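Local coordinates for protein 4-aminobutyrate transaminase (Acinetobacter baumannii, PDB 6WOP) that probably catalyses pyridoxal 5'-phosphate-dependent transfer of the amino group of 4-aminobutyrate to 2-oxoglutarate, as a class-III aminotransferase, at residues Gly128-Ile133 with Pro198-Ala203; Thr146-Gly151 with Val162-Val167; Ala262-Met267 with Ser278-Arg283. One frame throughout, in Å; residues are numbered along the deposited sequence. Where two conformers were deposited one is given.

How the interactions relate
Two of the three contacts join neighbouring strands of one seven-stranded mixed sheet. Interaction 1 pairs the starts of strands 131-135 and 201-206. Interaction 3 pairs strands 264-267 and 278-283, farther across the sheet; the centres lie about 18 Å apart, with nearest atoms about 6 Å apart. Interaction 2 packs helix 144-149 on the loop leading into edge strand 167-170. Along the chain it is nested within the loop closed by interaction 1, and both precede interaction 3. Interactions 1 and 2 touch, through a probable hydrogen bond from Ile132 N to Gly166 O (2.8 Å). Interactions 1 and 3 thus hold different parts of the large-domain sheet, while interaction 2 joins its edge to the subunit interface.

Interaction 1. Residues Gly128-Ile133 with Pro198-Ala203; sequences GRHGII and PHDVAA
Gly131 pairs with Val201 and Ile132 with Ala203 as parallel bridges, and the one-residue shift between them makes a beta bulge where the short strand axes diverge by 56°. Consistent with the bulge, Gly131 O takes Ala202 N at 2.7 Å and, weakly, Ala203 N at 3.4 Å. On either side of it, Gly131 N donates to Asp200 O (2.8 Å) and Ile133 N to Ala203 O (3.1 Å).

Arg129 makes the largest single contribution. Its chain is extended from CG to NE (chi3 176°), running across the 3-10 turn of residues 198-200, and the guanidinium lays one face over His199 CA. NH1 meets Val201 O at 3.2 Å, a nearly straight bond (175° at the hydrogen) lying in the guanidinium plane; it also bonds to His233 O, so NH1 is held by two carbonyls, which would limit the rotation of the group. At the other margin, one water is held by His130 N, by His130 ND1 (2.7 Å) and by Asp200 OD1 (2.8 Å), joining the imidazole to the carboxylate although they do not bond directly. His130 also packs on Val162 of two neighbouring subunits. Ile132 brings CD1 to Ala203 CB (3.9 Å).

This is parallel strand pairing inside the large-domain sheet of a fold-type I aminotransferase, with strand 131-135 lying between 201-206 and 167-170. Ile132 and Ala203 share the sheet face packed by helix 112-127, through Val120 and Ala123, while Val201 and Ile133 meet Phe192 of helix 181-194.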
ATOM      1  N   GLY A 128     -16.663  -1.061  -7.046  1.00 18.28           N
ATOM      2  CA  GLY A 128     -15.801   0.096  -7.133  1.00 20.10           C
ATOM      3  C   GLY A 128     -15.097   0.433  -5.842  1.00 20.86           C
ATOM      4  O   GLY A 128     -14.682   1.578  -5.662  1.00 21.21           O
ATOM      5  N   ARG A 129     -14.936  -0.541  -4.946  1.00 16.35           N
ATOM      6  CA  ARG A 129     -14.273  -0.401  -3.664  1.00 16.84           C
ATOM      7  C   ARG A 129     -13.056  -1.298  -3.595  1.00 18.97           C
ATOM      8  O   ARG A 129     -12.911  -2.200  -4.416  1.00 19.46           O
ATOM      9  CB  ARG A 129     -15.232  -0.746  -2.516  1.00 17.77           C
ATOM     10  CG  ARG A 129     -16.579  -0.050  -2.694  1.00 18.68           C
ATOM     11  CD  ARG A 129     -17.524  -0.696  -1.632  1.00 20.33           C
ATOM     12  NE  ARG A 129     -18.814  -0.008  -1.664  1.00 19.72           N
ATOM     13  CZ  ARG A 129     -19.805  -0.235  -0.825  1.00 22.00           C
ATOM     14  NH1 ARG A 129     -19.671  -1.170   0.103  1.00 19.91           N
ATOM     15  NH2 ARG A 129     -20.934   0.494  -0.912  1.00 22.10           N
ATOM     16  N   HIS A 130     -12.163  -1.041  -2.610  1.00 18.37           N
ATOM     17  CA  HIS A 130     -10.913  -1.794  -2.569  1.00 16.99           C
ATOM     18  C   HIS A 130     -10.787  -2.712  -1.383  1.00 16.69           C
ATOM     19  O   HIS A 130      -9.981  -3.660  -1.442  1.00 15.69           O
ATOM     20  CB  HIS A 130      -9.685  -0.829  -2.558  1.00 19.76           C
ATOM     21  CG  HIS A 130      -9.385  -0.244  -1.198  1.00 20.83           C
ATOM     22  ND1 HIS A 130     -10.131   0.777  -0.634  1.00 19.76           N
ATOM     23  CD2 HIS A 130      -8.433  -0.557  -0.284  1.00 17.77           C
ATOM     24  CE1 HIS A 130      -9.648   1.059   0.572  1.00 18.87           C
ATOM     25  NE2 HIS A 130      -8.612   0.270   0.798  1.00 17.32           N
ATOM     26  N   GLY A 131     -11.528  -2.477  -0.296  1.00 15.27           N
ATOM     27  CA  GLY A 131     -11.175  -3.153   0.945  1.00 15.95           C
ATOM     28  C   GLY A 131     -11.699  -4.574   1.017  1.00 16.59           C
ATOM     29  O   GLY A 131     -12.749  -4.904   0.448  1.00 16.81           O
ATOM     30  N   ILE A 132     -11.018  -5.397   1.829  1.00 14.25           N
ATOM     31  CA  ILE A 132     -11.393  -6.795   2.003  1.00 15.67           C
ATOM     32  C   ILE A 132     -11.291  -7.148   3.474  1.00 16.79           C
ATOM     33  O   ILE A 132     -10.261  -6.889   4.098  1.00 18.99           O
ATOM     34  CB  ILE A 132     -10.460  -7.685   1.167  1.00 13.92           C
ATOM     35  CG1 ILE A 132     -10.565  -7.350  -0.338  1.00 15.04           C
ATOM     36  CG2 ILE A 132     -10.697  -9.184   1.416  1.00 16.40           C
ATOM     37  CD1 ILE A 132     -11.933  -7.911  -0.944  1.00 16.52           C
ATOM     38  N   ILE A 133     -12.324  -7.761   4.036  1.00 17.12           N
ATOM     39  CA  ILE A 133     -12.264  -8.237   5.400  1.00 15.68           C
ATOM     40  C   ILE A 133     -12.269  -9.762   5.371  1.00 17.60           C
ATOM     41  O   ILE A 133     -13.166 -10.378   4.772  1.00 15.00           O
ATOM     42  CB  ILE A 133     -13.444  -7.691   6.230  1.00 15.26           C
ATOM     43  CG1 ILE A 133     -13.318  -6.190   6.379  1.00 16.94           C
ATOM     44  CG2 ILE A 133     -13.465  -8.347   7.639  1.00 15.53           C
ATOM     45  CD1 ILE A 133     -14.495  -5.528   7.100  1.00 18.26           C
ATOM     46  N   PRO A 198     -17.289   1.386   5.887  1.00 22.31           N
ATOM     47  CA  PRO A 198     -18.023   0.327   5.159  1.00 23.64           C
ATOM     48  C   PRO A 198     -18.100   0.588   3.650  1.00 19.93           C
ATOM     49  O   PRO A 198     -18.036  -0.359   2.862  1.00 19.69           O
ATOM     50  CB  PRO A 198     -19.425   0.339   5.824  1.00 25.80           C
ATOM     51  CG  PRO A 198     -19.231   0.955   7.150  1.00 25.72           C
ATOM     52  CD  PRO A 198     -18.080   1.961   6.999  1.00 23.01           C
ATOM     53  N   HIS A 199     -18.228   1.853   3.204  1.00 18.54           N
ATOM     54  CA  HIS A 199     -18.399   2.084   1.774  0.50 19.23           C
ATOM     55  C   HIS A 199     -17.070   2.024   1.032  1.00 18.37           C
ATOM     56  O   HIS A 199     -17.028   2.250  -0.191  1.00 21.45           O
ATOM     57  CB  HIS A 199     -19.152   3.431   1.552  0.50 22.22           C
ATOM     58  CG  HIS A 199     -20.609   3.377   1.924  0.50 24.54           C
ATOM     59  ND1 HIS A 199     -21.392   4.505   2.089  0.50 28.25           N
ATOM     60  CD2 HIS A 199     -21.431   2.318   2.142  0.50 24.81           C
ATOM     61  CE1 HIS A 199     -22.627   4.144   2.391  0.50 29.22           C
ATOM     62  NE2 HIS A 199     -22.676   2.824   2.430  0.50 28.46           N
ATOM     63  N   ASP A 200     -15.978   1.707   1.727  1.00 18.30           N
ATOM     64  CA  ASP A 200     -14.751   1.352   1.019  1.00 17.80           C
ATOM     65  C   ASP A 200     -14.459  -0.139   1.049  1.00 19.73           C
ATOM     66  O   ASP A 200     -13.348  -0.535   0.669  1.00 16.78           O
ATOM     67  CB  ASP A 200     -13.558   2.088   1.613  1.00 19.10           C
ATOM     68  CG  ASP A 200     -13.481   3.506   1.136  1.00 19.18           C
ATOM     69  OD1 ASP A 200     -13.490   3.701  -0.091  1.00 21.18           O
ATOM     70  OD2 ASP A 200     -13.435   4.409   1.990  1.00 21.13           O
ATOM     71  N   VAL A 201     -15.360  -0.956   1.593  1.00 17.51           N
ATOM     72  CA  VAL A 201     -15.142  -2.411   1.684  1.00 17.88           C
ATOM     73  C   VAL A 201     -15.852  -3.059   0.498  1.00 15.81           C
ATOM     74  O   VAL A 201     -17.074  -2.959   0.381  1.00 14.82           O
ATOM     75  CB  VAL A 201     -15.654  -3.004   3.023  1.00 18.77           C
ATOM     76  CG1 VAL A 201     -15.486  -4.538   3.092  1.00 17.67           C
ATOM     77  CG2 VAL A 201     -14.946  -2.363   4.234  1.00 16.75           C
ATOM     78  N   ALA A 202     -15.084  -3.770  -0.356  1.00 16.47           N
ATOM     79  CA  ALA A 202     -15.653  -4.500  -1.492  1.00 16.81           C
ATOM     80  C   ALA A 202     -16.298  -5.806  -1.057  1.00 16.30           C
ATOM     81  O   ALA A 202     -17.376  -6.164  -1.556  1.00 16.39           O
ATOM     82  CB  ALA A 202     -14.577  -4.816  -2.557  1.00 15.38           C
ATOM     83  N   ALA A 203     -15.655  -6.557  -0.168  1.00 13.51           N
ATOM     84  CA  ALA A 203     -16.182  -7.864   0.163  1.00 18.22           C
ATOM     85  C   ALA A 203     -15.751  -8.251   1.554  1.00 14.99           C
ATOM     86  O   ALA A 203     -14.663  -7.863   2.022  1.00 17.50           O
ATOM     87  CB  ALA A 203     -15.694  -8.965  -0.811  1.00 20.26           C
TER
HETATM   88  O   HOH W   1     -12.343   1.831  -1.848  1.00 23.33           O

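Interaction 2. Residues Thr146-Gly151 with Val162-Val167; sequences TMAMTG and VMPAGV
Val167 CG1 lies over one face of the peptide plane linking Ala148 to Met149, 3.5 Å from Ala148 O and 3.8 Å from Met149 CA. With no aromatic ring or charged side chain in either segment, peptide planes are the flat groups that matter. Within the helix, Thr146 O is gripped from opposite faces of its plane by Thr150 N and by Thr150 OG1 (2.8 Å), the latter tilted well out of that plane. This pair of hydrogen bonds ties down the last turn just where Thr150 leaves helical geometry.

Ala148 lies at the middle of the contact: its methyl points at the loop and meets Met163 CB at 3.8 Å, besides the proline and the valine. Pro164 turns its CD-CG side to the helix, CD standing 4.0 Å from Ala148 CB. Met163 places CG anti to its own carbonyl carbon (chi1 -66°), and a bend at chi2 (-72°) brings SD to the helix backbone, 3.9 Å from Ala148 N and 4.1 Å from Met147 CB. Met149 points away from the loop, yet its CG still touches Val167 CG1 at 4.1 Å, the two side chains crossing at about a right angle. No hydrogen bond links the segments; the contact is van der Waals packing, partly against the helix backbone.

Val162 O bonds to Arg124 of a neighbouring subunit, placing the loop at the assembly interface. Helix and loop together form the crossing part of a beta-alpha-beta crossover between adjacent parallel strands 131-135 and 167-170, as found in the large domain of fold-type I aminotransferases.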
ATOM      1  N   THR A 146      -3.629 -13.069  -1.490  1.00 15.10           N
ATOM      2  CA  THR A 146      -4.243 -14.087  -0.653  1.00 16.52           C
ATOM      3  C   THR A 146      -3.427 -14.364   0.614  1.00 17.57           C
ATOM      4  O   THR A 146      -3.996 -14.827   1.608  1.00 18.46           O
ATOM      5  CB  THR A 146      -4.536 -15.387  -1.488  1.00 12.67           C
ATOM      6  OG1 THR A 146      -3.346 -15.856  -2.153  1.00 14.91           O
ATOM      7  CG2 THR A 146      -5.545 -15.034  -2.616  1.00 14.28           C
ATOM      8  N   MET A 147      -2.124 -14.076   0.621  1.00 13.97           N
ATOM      9  CA  MET A 147      -1.397 -14.180   1.889  1.00 16.20           C
ATOM     10  C   MET A 147      -1.883 -13.121   2.868  1.00 16.44           C
ATOM     11  O   MET A 147      -1.962 -13.376   4.073  1.00 16.37           O
ATOM     12  CB  MET A 147       0.127 -13.948   1.683  1.00 16.87           C
ATOM     13  CG  MET A 147       0.851 -15.145   1.248  1.00 18.98           C
ATOM     14  SD  MET A 147       2.673 -14.704   1.302  1.00 24.50           S
ATOM     15  CE  MET A 147       2.917 -13.745  -0.180  1.00 21.05           C
ATOM     16  N   ALA A 148      -2.116 -11.906   2.381  1.00 17.57           N
ATOM     17  CA  ALA A 148      -2.637 -10.855   3.263  1.00 17.13           C
ATOM     18  C   ALA A 148      -3.999 -11.259   3.804  1.00 17.44           C
ATOM     19  O   ALA A 148      -4.304 -11.055   4.969  1.00 17.36           O
ATOM     20  CB  ALA A 148      -2.752  -9.519   2.485  1.00 16.01           C
ATOM     21  N   MET A 149      -4.828 -11.869   2.970  1.00 12.95           N
ATOM     22  CA  MET A 149      -6.141 -12.328   3.423  1.00 12.84           C
ATOM     23  C   MET A 149      -6.032 -13.463   4.433  1.00 16.17           C
ATOM     24  O   MET A 149      -6.827 -13.531   5.388  1.00 14.76           O
ATOM     25  CB  MET A 149      -6.951 -12.780   2.189  1.00 12.55           C
ATOM     26  CG  MET A 149      -7.345 -11.588   1.347  1.00 15.81           C
ATOM     27  SD  MET A 149      -8.053 -12.137  -0.290  1.00 17.17           S
ATOM     28  CE  MET A 149      -9.626 -12.831   0.292  1.00 14.47           C
ATOM     29  N   THR A 150      -5.084 -14.381   4.211  1.00 15.44           N
ATOM     30  CA  THR A 150      -4.828 -15.483   5.130  1.00 13.71           C
ATOM     31  C   THR A 150      -4.494 -14.944   6.521  1.00 16.62           C
ATOM     32  O   THR A 150      -3.635 -14.053   6.655  1.00 17.51           O
ATOM     33  CB  THR A 150      -3.678 -16.338   4.550  1.00 16.48           C
ATOM     34  OG1 THR A 150      -4.200 -17.000   3.364  1.00 14.26           O
ATOM     35  CG2 THR A 150      -3.121 -17.350   5.583  1.00 17.64           C
ATOM     36  N   GLY A 151      -5.142 -15.535   7.557  1.00 15.86           N
ATOM     37  CA  GLY A 151      -5.086 -14.982   8.906  1.00 15.55           C
ATOM     38  C   GLY A 151      -4.123 -15.772   9.759  1.00 16.99           C
ATOM     39  O   GLY A 151      -4.423 -16.154  10.885  1.00 18.71           O
ATOM     40  N   VAL A 162       6.072  -6.450   3.347  1.00 16.77           N
ATOM     41  CA  VAL A 162       4.829  -5.694   3.457  1.00 16.15           C
ATOM     42  C   VAL A 162       3.727  -6.332   2.625  1.00 18.91           C
ATOM     43  O   VAL A 162       3.970  -6.876   1.541  1.00 17.42           O
ATOM     44  CB  VAL A 162       5.082  -4.224   3.047  1.00 19.99           C
ATOM     45  CG1 VAL A 162       5.674  -4.115   1.691  1.00 19.58           C
ATOM     46  CG2 VAL A 162       3.758  -3.402   3.075  1.00 18.39           C
ATOM     47  N   MET A 163       2.493  -6.258   3.125  1.00 18.12           N
ATOM     48  CA  MET A 163       1.347  -6.904   2.480  1.00 18.10           C
ATOM     49  C   MET A 163       0.494  -5.788   1.893  1.00 17.31           C
ATOM     50  O   MET A 163       0.551  -4.651   2.382  1.00 14.98           O
ATOM     51  CB  MET A 163       0.491  -7.714   3.472  1.00 15.06           C
ATOM     52  CG  MET A 163       1.204  -8.944   4.081  1.00 18.74           C
ATOM     53  SD  MET A 163       1.300 -10.148   2.696  1.00 21.22           S
ATOM     54  CE  MET A 163       3.066 -10.542   2.606  1.00 21.52           C
ATOM     55  N   PRO A 164      -0.316  -6.065   0.866  1.00 16.78           N
ATOM     56  CA  PRO A 164      -1.127  -4.983   0.287  1.00 18.91           C
ATOM     57  C   PRO A 164      -2.107  -4.350   1.265  1.00 21.13           C
ATOM     58  O   PRO A 164      -2.691  -4.996   2.138  1.00 19.38           O
ATOM     59  CB  PRO A 164      -1.854  -5.657  -0.893  1.00 20.81           C
ATOM     60  CG  PRO A 164      -1.632  -7.120  -0.719  1.00 19.08           C
ATOM     61  CD  PRO A 164      -0.391  -7.315   0.058  1.00 17.62           C
ATOM     62  N   ALA A 165      -2.312  -3.057   1.070  1.00 17.02           N
ATOM     63  CA  ALA A 165      -3.205  -2.271   1.900  1.00 18.73           C
ATOM     64  C   ALA A 165      -4.659  -2.703   1.735  1.00 19.14           C
ATOM     65  O   ALA A 165      -5.049  -3.249   0.697  1.00 20.51           O
ATOM     66  CB  ALA A 165      -3.093  -0.795   1.517  1.00 21.82           C
ATOM     67  N   GLY A 166      -5.482  -2.349   2.743  1.00 15.81           N
ATOM     68  CA  GLY A 166      -6.934  -2.518   2.662  1.00 18.27           C
ATOM     69  C   GLY A 166      -7.434  -3.920   2.990  1.00 18.75           C
ATOM     70  O   GLY A 166      -8.554  -4.280   2.615  1.00 22.13           O
ATOM     71  N   VAL A 167      -6.625  -4.736   3.659  1.00 12.96           N
ATOM     72  CA  VAL A 167      -7.050  -6.068   4.105  1.00 12.90           C
ATOM     73  C   VAL A 167      -7.016  -6.107   5.621  1.00 18.44           C
ATOM     74  O   VAL A 167      -5.972  -5.801   6.217  1.00 17.13           O
ATOM     75  CB  VAL A 167      -6.121  -7.145   3.531  1.00 16.95           C
ATOM     76  CG1 VAL A 167      -6.548  -8.603   4.010  1.00 12.83           C
ATOM     77  CG2 VAL A 167      -6.141  -7.015   1.999  1.00 16.73           C
TER

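Interaction 3. Residues Ala262-Met267 with Ser278-Arg283; sequences ADLITM and SGVVGR
Asp263 and Arg283 form a salt bridge, OD1 to NH1 at 2.9 Å, with the donor standing 42° out of the carboxylate plane. Their side chains lie side by side, the arginine bent at chi3 (44°), which swings NE round. Both groups have further partners: Glu285 meets Arg283 NH2, while Arg227 and the backbone of Leu237 take Asp263 OD2. Next to the bridge, Arg283 N donates to Asp263 O at 3.0 Å.

Beyond this end, reciprocal backbone bonds join Ile265 to Val281 (Ile265 N to Val281 O, 2.8 Å) and Met267 to Gly279. These hydrogen-bonded pairs alternate with the non-hydrogen-bonded pairs Leu264-Gly282 and Thr266-Val280, the register of an antiparallel beta hairpin. It belongs to the large-domain sheet, flanked by strands 104-109 and 236-240. In class-III relatives the loop joining these two strands carries the lysine that binds pyridoxal phosphate.

On one face, Leu264 CD2 touches Val280 CG1 at 4.1 Å and passes over the bare CA of Gly282. On the other face, Val281 CG1 packs on Ile265 CB (3.8 Å), while Met267, bent at chi3, folds CE over Gly279 to within 3.6 Å of Gly279 C.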
ATOM      1  N   ALA A 262     -24.416 -16.426  -0.271  1.00 23.07           N
ATOM      2  CA  ALA A 262     -23.275 -15.595  -0.648  1.00 20.41           C
ATOM      3  C   ALA A 262     -23.463 -15.055  -2.063  1.00 22.18           C
ATOM      4  O   ALA A 262     -24.191 -15.638  -2.880  1.00 20.98           O
ATOM      5  CB  ALA A 262     -21.999 -16.445  -0.613  1.00 19.36           C
ATOM      6  N   ASP A 263     -22.798 -13.927  -2.359  1.00 18.90           N
ATOM      7  CA  ASP A 263     -22.871 -13.359  -3.688  1.00 18.69           C
ATOM      8  C   ASP A 263     -21.928 -14.061  -4.647  1.00 16.94           C
ATOM      9  O   ASP A 263     -22.189 -14.078  -5.856  1.00 18.18           O
ATOM     10  CB  ASP A 263     -22.471 -11.869  -3.643  1.00 19.79           C
ATOM     11  CG  ASP A 263     -23.404 -11.062  -2.777  1.00 23.57           C
ATOM     12  OD1 ASP A 263     -24.499 -10.745  -3.285  1.00 20.70           O
ATOM     13  OD2 ASP A 263     -23.044 -10.746  -1.601  1.00 23.61           O
ATOM     14  N   LEU A 264     -20.786 -14.532  -4.123  1.00 17.83           N
ATOM     15  CA  LEU A 264     -19.724 -15.222  -4.853  1.00 19.31           C
ATOM     16  C   LEU A 264     -19.272 -16.453  -4.072  1.00 19.44           C
ATOM     17  O   LEU A 264     -19.182 -16.419  -2.832  1.00 16.66           O
ATOM     18  CB  LEU A 264     -18.502 -14.303  -5.071  1.00 17.64           C
ATOM     19  CG  LEU A 264     -18.794 -13.042  -5.860  1.00 19.39           C
ATOM     20  CD1 LEU A 264     -17.725 -11.947  -5.706  1.00 20.45           C
ATOM     21  CD2 LEU A 264     -18.832 -13.451  -7.386  1.00 21.37           C
ATOM     22  N   ILE A 265     -18.954 -17.545  -4.782  1.00 20.31           N
ATOM     23  CA  ILE A 265     -18.434 -18.748  -4.132  1.00 16.70           C
ATOM     24  C   ILE A 265     -17.180 -19.192  -4.863  1.00 17.30           C
ATOM     25  O   ILE A 265     -17.185 -19.282  -6.099  1.00 20.33           O
ATOM     26  CB  ILE A 265     -19.475 -19.878  -4.107  1.00 18.96           C
ATOM     27  CG1 ILE A 265     -20.710 -19.445  -3.330  1.00 16.72           C
ATOM     28  CG2 ILE A 265     -18.869 -21.125  -3.493  1.00 21.51           C
ATOM     29  CD1 ILE A 265     -21.882 -20.441  -3.417  1.00 17.71           C
ATOM     30  N   THR A 266     -16.117 -19.534  -4.115  1.00 14.35           N
ATOM     31  CA  THR A 266     -14.932 -20.021  -4.799  1.00 14.82           C
ATOM     32  C   THR A 266     -14.842 -21.536  -4.653  1.00 18.28           C
ATOM     33  O   THR A 266     -15.298 -22.102  -3.653  1.00 18.49           O
ATOM     34  CB  THR A 266     -13.659 -19.378  -4.229  1.00 19.35           C
ATOM     35  OG1 THR A 266     -13.569 -19.618  -2.821  1.00 19.29           O
ATOM     36  CG2 THR A 266     -13.674 -17.869  -4.465  1.00 15.92           C
ATOM     37  N   MET A 267     -14.191 -22.178  -5.628  1.00 14.55           N
ATOM     38  CA  MET A 267     -14.082 -23.641  -5.688  1.00 18.31           C
ATOM     39  C   MET A 267     -12.708 -24.018  -6.180  1.00 17.04           C
ATOM     40  O   MET A 267     -12.148 -23.350  -7.050  1.00 17.80           O
ATOM     41  CB  MET A 267     -15.086 -24.255  -6.704  1.00 22.14           C
ATOM     42  CG  MET A 267     -16.518 -23.827  -6.480  1.00 25.52           C
ATOM     43  SD  MET A 267     -17.515 -24.176  -7.940  1.00 25.12           S
ATOM     44  CE  MET A 267     -17.101 -22.802  -9.055  1.00 27.86           C
ATOM     45  N   SER A 278      -9.819 -24.577 -10.852  1.00 13.77           N
ATOM     46  CA  SER A 278     -10.526 -23.812  -9.809  1.00 13.54           C
ATOM     47  C   SER A 278     -11.684 -23.101 -10.476  1.00 15.80           C
ATOM     48  O   SER A 278     -11.850 -23.183 -11.701  1.00 15.38           O
ATOM     49  CB  SER A 278      -9.620 -22.770  -9.140  1.00 11.77           C
ATOM     50  OG  SER A 278      -9.312 -21.734 -10.066  1.00 17.54           O
ATOM     51  N   GLY A 279     -12.557 -22.454  -9.668  1.00 17.80           N
ATOM     52  CA  GLY A 279     -13.570 -21.631 -10.312  1.00 16.23           C
ATOM     53  C   GLY A 279     -14.212 -20.659  -9.342  1.00 14.74           C
ATOM     54  O   GLY A 279     -14.038 -20.759  -8.135  1.00 13.19           O
ATOM     55  N   VAL A 280     -15.006 -19.756  -9.905  1.00 14.24           N
ATOM     56  CA  VAL A 280     -15.778 -18.772  -9.160  1.00 14.31           C
ATOM     57  C   VAL A 280     -17.149 -18.846  -9.760  1.00 19.03           C
ATOM     58  O   VAL A 280     -17.271 -18.785 -10.990  1.00 16.95           O
ATOM     59  CB  VAL A 280     -15.251 -17.332  -9.305  1.00 13.87           C
ATOM     60  CG1 VAL A 280     -16.155 -16.373  -8.556  1.00 14.58           C
ATOM     61  CG2 VAL A 280     -13.836 -17.221  -8.744  1.00 15.29           C
ATOM     62  N   VAL A 281     -18.174 -18.989  -8.907  1.00 19.40           N
ATOM     63  CA  VAL A 281     -19.557 -18.916  -9.380  1.00 15.86           C
ATOM     64  C   VAL A 281     -20.227 -17.793  -8.598  1.00 18.34           C
ATOM     65  O   VAL A 281     -19.878 -17.567  -7.436  1.00 20.26           O
ATOM     66  CB  VAL A 281     -20.288 -20.266  -9.221  1.00 20.81           C
ATOM     67  CG1 VAL A 281     -20.273 -20.785  -7.727  1.00 17.97           C
ATOM     68  CG2 VAL A 281     -21.725 -20.201  -9.817  1.00 20.37           C
ATOM     69  N   GLY A 282     -21.165 -17.077  -9.225  1.00 18.06           N
ATOM     70  CA  GLY A 282     -21.862 -16.077  -8.434  1.00 18.67           C
ATOM     71  C   GLY A 282     -22.975 -15.386  -9.182  1.00 17.67           C
ATOM     72  O   GLY A 282     -23.296 -15.736 -10.312  1.00 17.95           O
ATOM     73  N   ARG A 283     -23.522 -14.338  -8.548  1.00 17.61           N
ATOM     74  CA  ARG A 283     -24.635 -13.633  -9.171  1.00 21.60           C
ATOM     75  C   ARG A 283     -24.195 -13.115 -10.527  1.00 22.40           C
ATOM     76  O   ARG A 283     -23.106 -12.567 -10.662  1.00 20.81           O
ATOM     77  CB  ARG A 283     -25.119 -12.478  -8.264  1.00 24.77           C
ATOM     78  CG  ARG A 283     -25.616 -12.920  -6.883  1.00 24.44           C
ATOM     79  CD  ARG A 283     -25.734 -11.670  -5.932  1.00 23.08           C
ATOM     80  NE  ARG A 283     -26.346 -10.596  -6.654  1.00 29.22           N
ATOM     81  CZ  ARG A 283     -26.112  -9.312  -6.423  1.00 32.42           C
ATOM     82  NH1 ARG A 283     -25.269  -8.943  -5.440  1.00 31.36           N
ATOM     83  NH2 ARG A 283     -26.735  -8.403  -7.170  1.00 35.84           N
TER